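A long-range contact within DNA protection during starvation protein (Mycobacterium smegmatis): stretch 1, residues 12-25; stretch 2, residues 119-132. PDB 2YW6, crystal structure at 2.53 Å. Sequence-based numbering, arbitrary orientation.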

# COMPACT_ATOMS: atom_id res chain seq x y z
N LYS B 12 -45.14 -5.92 9.83
CA LYS B 12 -45.52 -5.81 11.23
C LYS B 12 -44.66 -4.84 12.07
O LYS B 12 -44.91 -3.63 12.11
CB LYS B 12 -45.49 -7.22 11.85
CG LYS B 12 -44.25 -8.03 11.45
CD LYS B 12 -44.35 -9.50 11.85
CE LYS B 12 -44.48 -9.69 13.36
NZ LYS B 12 -44.47 -11.13 13.74
N LYS B 13 -43.66 -5.40 12.74
CA LYS B 13 -42.76 -4.62 13.58
C LYS B 13 -41.69 -3.90 12.77
O LYS B 13 -41.19 -2.86 13.20
CB LYS B 13 -42.11 -5.55 14.62
CG LYS B 13 -43.12 -6.44 15.37
CD LYS B 13 -42.49 -7.14 16.58
CE LYS B 13 -41.41 -8.14 16.19
NZ LYS B 13 -41.96 -9.29 15.41
N ALA B 14 -41.35 -4.44 11.60
CA ALA B 14 -40.34 -3.86 10.72
C ALA B 14 -40.65 -2.38 10.47
O ALA B 14 -39.74 -1.54 10.44
CB ALA B 14 -40.28 -4.63 9.38
N SER B 15 -41.92 -2.07 10.31
CA SER B 15 -42.33 -0.69 10.08
C SER B 15 -41.87 0.16 11.27
O SER B 15 -41.25 1.21 11.09
CB SER B 15 -43.85 -0.60 9.94
OG SER B 15 -44.27 0.74 9.74
N ASP B 16 -42.17 -0.31 12.47
CA ASP B 16 -41.81 0.37 13.71
C ASP B 16 -40.30 0.53 13.86
O ASP B 16 -39.81 1.58 14.29
CB ASP B 16 -42.37 -0.40 14.92
CG ASP B 16 -43.89 -0.42 14.95
OD1 ASP B 16 -44.50 0.67 14.97
OD2 ASP B 16 -44.48 -1.52 14.96
N VAL B 17 -39.56 -0.52 13.53
CA VAL B 17 -38.11 -0.46 13.63
C VAL B 17 -37.60 0.58 12.62
O VAL B 17 -36.75 1.41 12.93
CB VAL B 17 -37.48 -1.82 13.28
CG1 VAL B 17 -35.98 -1.76 13.48
CG2 VAL B 17 -38.09 -2.91 14.13
N ALA B 18 -38.15 0.51 11.41
CA ALA B 18 -37.77 1.42 10.33
C ALA B 18 -37.92 2.87 10.77
O ALA B 18 -37.10 3.72 10.41
CB ALA B 18 -38.62 1.14 9.07
N ASP B 19 -38.95 3.16 11.56
CA ASP B 19 -39.17 4.51 12.06
C ASP B 19 -38.08 4.89 13.06
O ASP B 19 -37.51 5.99 12.99
CB ASP B 19 -40.54 4.62 12.71
CG ASP B 19 -41.65 4.50 11.69
OD1 ASP B 19 -42.83 4.63 12.08
OD2 ASP B 19 -41.35 4.27 10.51
N LEU B 20 -37.80 3.99 14.00
CA LEU B 20 -36.76 4.23 15.00
C LEU B 20 -35.46 4.58 14.30
O LEU B 20 -34.76 5.51 14.72
CB LEU B 20 -36.52 2.98 15.83
CG LEU B 20 -37.33 2.74 17.09
CD1 LEU B 20 -36.80 1.49 17.79
CD2 LEU B 20 -37.20 3.93 18.01
N LEU B 21 -35.14 3.84 13.24
CA LEU B 21 -33.90 4.09 12.50
C LEU B 21 -33.88 5.45 11.80
O LEU B 21 -32.84 6.11 11.76
CB LEU B 21 -33.63 2.97 11.50
CG LEU B 21 -33.26 1.63 12.13
CD1 LEU B 21 -33.11 0.58 11.03
CD2 LEU B 21 -31.97 1.76 12.94
N GLN B 22 -35.01 5.86 11.25
CA GLN B 22 -35.07 7.15 10.57
C GLN B 22 -34.67 8.26 11.54
O GLN B 22 -33.95 9.19 11.17
CB GLN B 22 -36.48 7.41 10.05
CG GLN B 22 -36.62 8.76 9.38
CD GLN B 22 -35.75 8.87 8.15
OE1 GLN B 22 -35.85 8.06 7.23
NE2 GLN B 22 -34.87 9.88 8.13
N LYS B 23 -35.16 8.17 12.77
CA LYS B 23 -34.82 9.14 13.80
C LYS B 23 -33.30 9.16 13.91
O LYS B 23 -32.67 10.21 13.88
CB LYS B 23 -35.40 8.74 15.17
CG LYS B 23 -36.78 9.26 15.49
CD LYS B 23 -37.83 8.60 14.64
CE LYS B 23 -39.22 9.01 15.10
NZ LYS B 23 -40.27 8.18 14.44
N GLN B 24 -32.72 7.97 14.05
CA GLN B 24 -31.28 7.82 14.18
C GLN B 24 -30.58 8.41 12.96
O GLN B 24 -29.57 9.11 13.09
CB GLN B 24 -30.92 6.35 14.35
CG GLN B 24 -29.54 6.12 14.94
CD GLN B 24 -29.46 6.42 16.44
OE1 GLN B 24 -30.35 7.06 17.01
NE2 GLN B 24 -28.38 5.98 17.07
N LEU B 25 -31.11 8.13 11.77
CA LEU B 25 -30.53 8.63 10.53
C LEU B 25 -30.40 10.16 10.53
O LEU B 25 -29.35 10.70 10.17
CB LEU B 25 -31.40 8.19 9.35
CG LEU B 25 -30.79 8.04 7.95
CD1 LEU B 25 -31.81 8.46 6.92
CD2 LEU B 25 -29.52 8.87 7.79
N ASP B 119 -30.46 8.98 23.40
CA ASP B 119 -31.40 8.55 22.38
C ASP B 119 -31.03 7.18 21.81
O ASP B 119 -31.91 6.39 21.46
CB ASP B 119 -31.45 9.55 21.23
CG ASP B 119 -32.24 10.79 21.58
OD1 ASP B 119 -32.32 11.72 20.74
OD2 ASP B 119 -32.80 10.83 22.70
N THR B 120 -29.74 6.91 21.70
CA THR B 120 -29.30 5.63 21.17
C THR B 120 -29.58 4.50 22.15
O THR B 120 -29.97 3.40 21.75
CB THR B 120 -27.80 5.66 20.81
OG1 THR B 120 -27.57 6.73 19.87
CG2 THR B 120 -27.37 4.34 20.17
N ARG B 121 -29.41 4.77 23.44
CA ARG B 121 -29.68 3.77 24.46
C ARG B 121 -31.14 3.33 24.42
O ARG B 121 -31.44 2.13 24.46
CB ARG B 121 -29.33 4.32 25.84
CG ARG B 121 -27.86 4.53 26.06
CD ARG B 121 -27.13 3.20 26.19
NE ARG B 121 -25.76 3.40 26.63
CZ ARG B 121 -25.01 2.44 27.15
NH1 ARG B 121 -25.53 1.23 27.29
NH2 ARG B 121 -23.77 2.68 27.54
N LYS B 122 -32.06 4.30 24.34
CA LYS B 122 -33.49 4.00 24.30
C LYS B 122 -33.82 3.06 23.14
O LYS B 122 -34.44 2.02 23.33
CB LYS B 122 -34.31 5.28 24.13
CG LYS B 122 -34.12 6.34 25.20
CD LYS B 122 -34.95 7.58 24.86
CE LYS B 122 -34.69 8.75 25.82
NZ LYS B 122 -35.38 10.00 25.37
N SER B 123 -33.38 3.44 21.94
CA SER B 123 -33.61 2.64 20.74
C SER B 123 -33.08 1.24 20.88
O SER B 123 -33.76 0.27 20.49
CB SER B 123 -33.00 3.32 19.51
OG SER B 123 -33.59 4.57 19.25
N ILE B 124 -31.88 1.09 21.43
CA ILE B 124 -31.31 -0.23 21.63
C ILE B 124 -32.26 -1.02 22.53
O ILE B 124 -32.55 -2.20 22.27
CB ILE B 124 -29.89 -0.14 22.25
CG1 ILE B 124 -28.86 0.21 21.19
CG2 ILE B 124 -29.58 -1.44 23.03
CD1 ILE B 124 -27.54 0.77 21.68
N GLU B 125 -32.74 -0.35 23.57
CA GLU B 125 -33.70 -0.89 24.51
C GLU B 125 -35.03 -1.26 23.80
O GLU B 125 -35.58 -2.32 24.02
CB GLU B 125 -33.93 0.16 25.62
CG GLU B 125 -34.75 -0.27 26.82
CD GLU B 125 -34.86 0.89 27.88
OE1 GLU B 125 -34.91 2.08 27.46
OE2 GLU B 125 -34.89 0.61 29.11
N LYS B 126 -35.50 -0.39 22.90
CA LYS B 126 -36.75 -0.59 22.17
C LYS B 126 -36.65 -1.65 21.07
O LYS B 126 -37.66 -2.26 20.70
CB LYS B 126 -37.20 0.73 21.56
CG LYS B 126 -38.55 1.18 22.04
CD LYS B 126 -38.63 2.67 22.36
CE LYS B 126 -39.73 2.94 23.40
NZ LYS B 126 -40.72 1.82 23.58
N LEU B 127 -35.43 -1.89 20.56
CA LEU B 127 -35.25 -2.88 19.50
C LEU B 127 -35.05 -4.31 20.01
O LEU B 127 -35.02 -5.28 19.22
CB LEU B 127 -34.07 -2.47 18.61
CG LEU B 127 -34.33 -1.17 17.86
CD1 LEU B 127 -33.02 -0.58 17.32
CD2 LEU B 127 -35.32 -1.43 16.71
N GLU B 128 -34.91 -4.44 21.32
CA GLU B 128 -34.71 -5.72 21.98
C GLU B 128 -35.71 -6.79 21.54
O GLU B 128 -35.36 -7.95 21.36
CB GLU B 128 -34.78 -5.55 23.50
CG GLU B 128 -34.28 -6.74 24.29
CD GLU B 128 -32.81 -7.00 24.07
OE1 GLU B 128 -32.00 -6.08 24.31
OE2 GLU B 128 -32.44 -8.13 23.67
N ASP B 129 -36.97 -6.40 21.34
CA ASP B 129 -37.97 -7.37 20.94
C ASP B 129 -38.57 -7.10 19.56
O ASP B 129 -39.67 -7.56 19.25
CB ASP B 129 -39.07 -7.44 21.99
CG ASP B 129 -38.53 -7.82 23.36
OD1 ASP B 129 -37.90 -8.89 23.47
OD2 ASP B 129 -38.74 -7.04 24.31
N LEU B 130 -37.83 -6.36 18.74
CA LEU B 130 -38.29 -6.02 17.40
C LEU B 130 -37.34 -6.54 16.33
O LEU B 130 -37.77 -7.17 15.37
CB LEU B 130 -38.43 -4.50 17.25
CG LEU B 130 -39.53 -3.83 18.06
CD1 LEU B 130 -39.39 -2.33 17.95
CD2 LEU B 130 -40.90 -4.29 17.55
N ASP B 131 -36.05 -6.27 16.51
CA ASP B 131 -35.04 -6.67 15.54
C ASP B 131 -33.65 -6.71 16.19
O ASP B 131 -33.04 -5.65 16.43
CB ASP B 131 -35.03 -5.68 14.38
CG ASP B 131 -34.11 -6.10 13.25
OD1 ASP B 131 -33.09 -6.77 13.52
OD2 ASP B 131 -34.39 -5.74 12.10
N LEU B 132 -33.16 -7.91 16.46
CA LEU B 132 -31.83 -8.03 17.06
C LEU B 132 -30.73 -7.47 16.16
O LEU B 132 -29.80 -6.83 16.65
CB LEU B 132 -31.51 -9.50 17.38
CG LEU B 132 -32.27 -10.12 18.55
CD1 LEU B 132 -31.78 -11.54 18.78
CD2 LEU B 132 -32.04 -9.26 19.79
O HOH W 1 -33.28 7.15 17.27

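Two nearly antiparallel helices, their axes 169° apart in direction and 10.9 Å apart at closest approach, meet through one stripe of stretch 1: Lys-13, Val-17, Leu-20 and Gln-24, spaced three or four residues apart so that they recur on one face. Ala-14 and Ala-18 point away.

The apolar center is small and tightly packed. Val-17, with chi1 at t, sets its methyls against Leu-127 and Leu-130: CG1 lies 3.3 Å from Leu-127 CD2, and CG2 lies 3.5 Å from Leu-130 CB. The two branches of valine let one short side chain touch Leu-127 and Leu-130. Leu-127 leaves its backbone sideways, yet its m,t rotamer carries CD2 inward, where it also meets Leu-20 CD1 at 3.4 Å. The CA-to-CB bond of Leu-20 points toward stretch 2; its chi1 of -89° lies at the wide side of m, and its CD2 sits 3.9 Å from Ser-123 OG. Serine, a small residue, faces Leu-20 here, where the CA atoms of Leu-20 and Ser-123 are 6.7 Å apart.

At one end, Leu-130 also uses m,t to bring its tip across, and the aliphatic part of Lys-13 lies against it, CD to Leu-130 CD2 at 3.4 Å. The bent m,t,m,m chain of Lys-13 places CE 3.6 Å from Asp-129 O, so a long side chain covers the edge with methylenes.

At the other end the contact turns polar. Gln-24 starts sideways, but chi1 t and chi2 p swing its amide over, and NE2 donates a hydrogen bond to Thr-120 OG1 (3.0 Å, 165°). Its other amide atom, OE1, accepts from a water at 2.9 Å, and that water's oxygen is also 3.3 Å from Ser-123 OG, bridging the helices. Buried polar groups are therefore paired, beside leucine and valine.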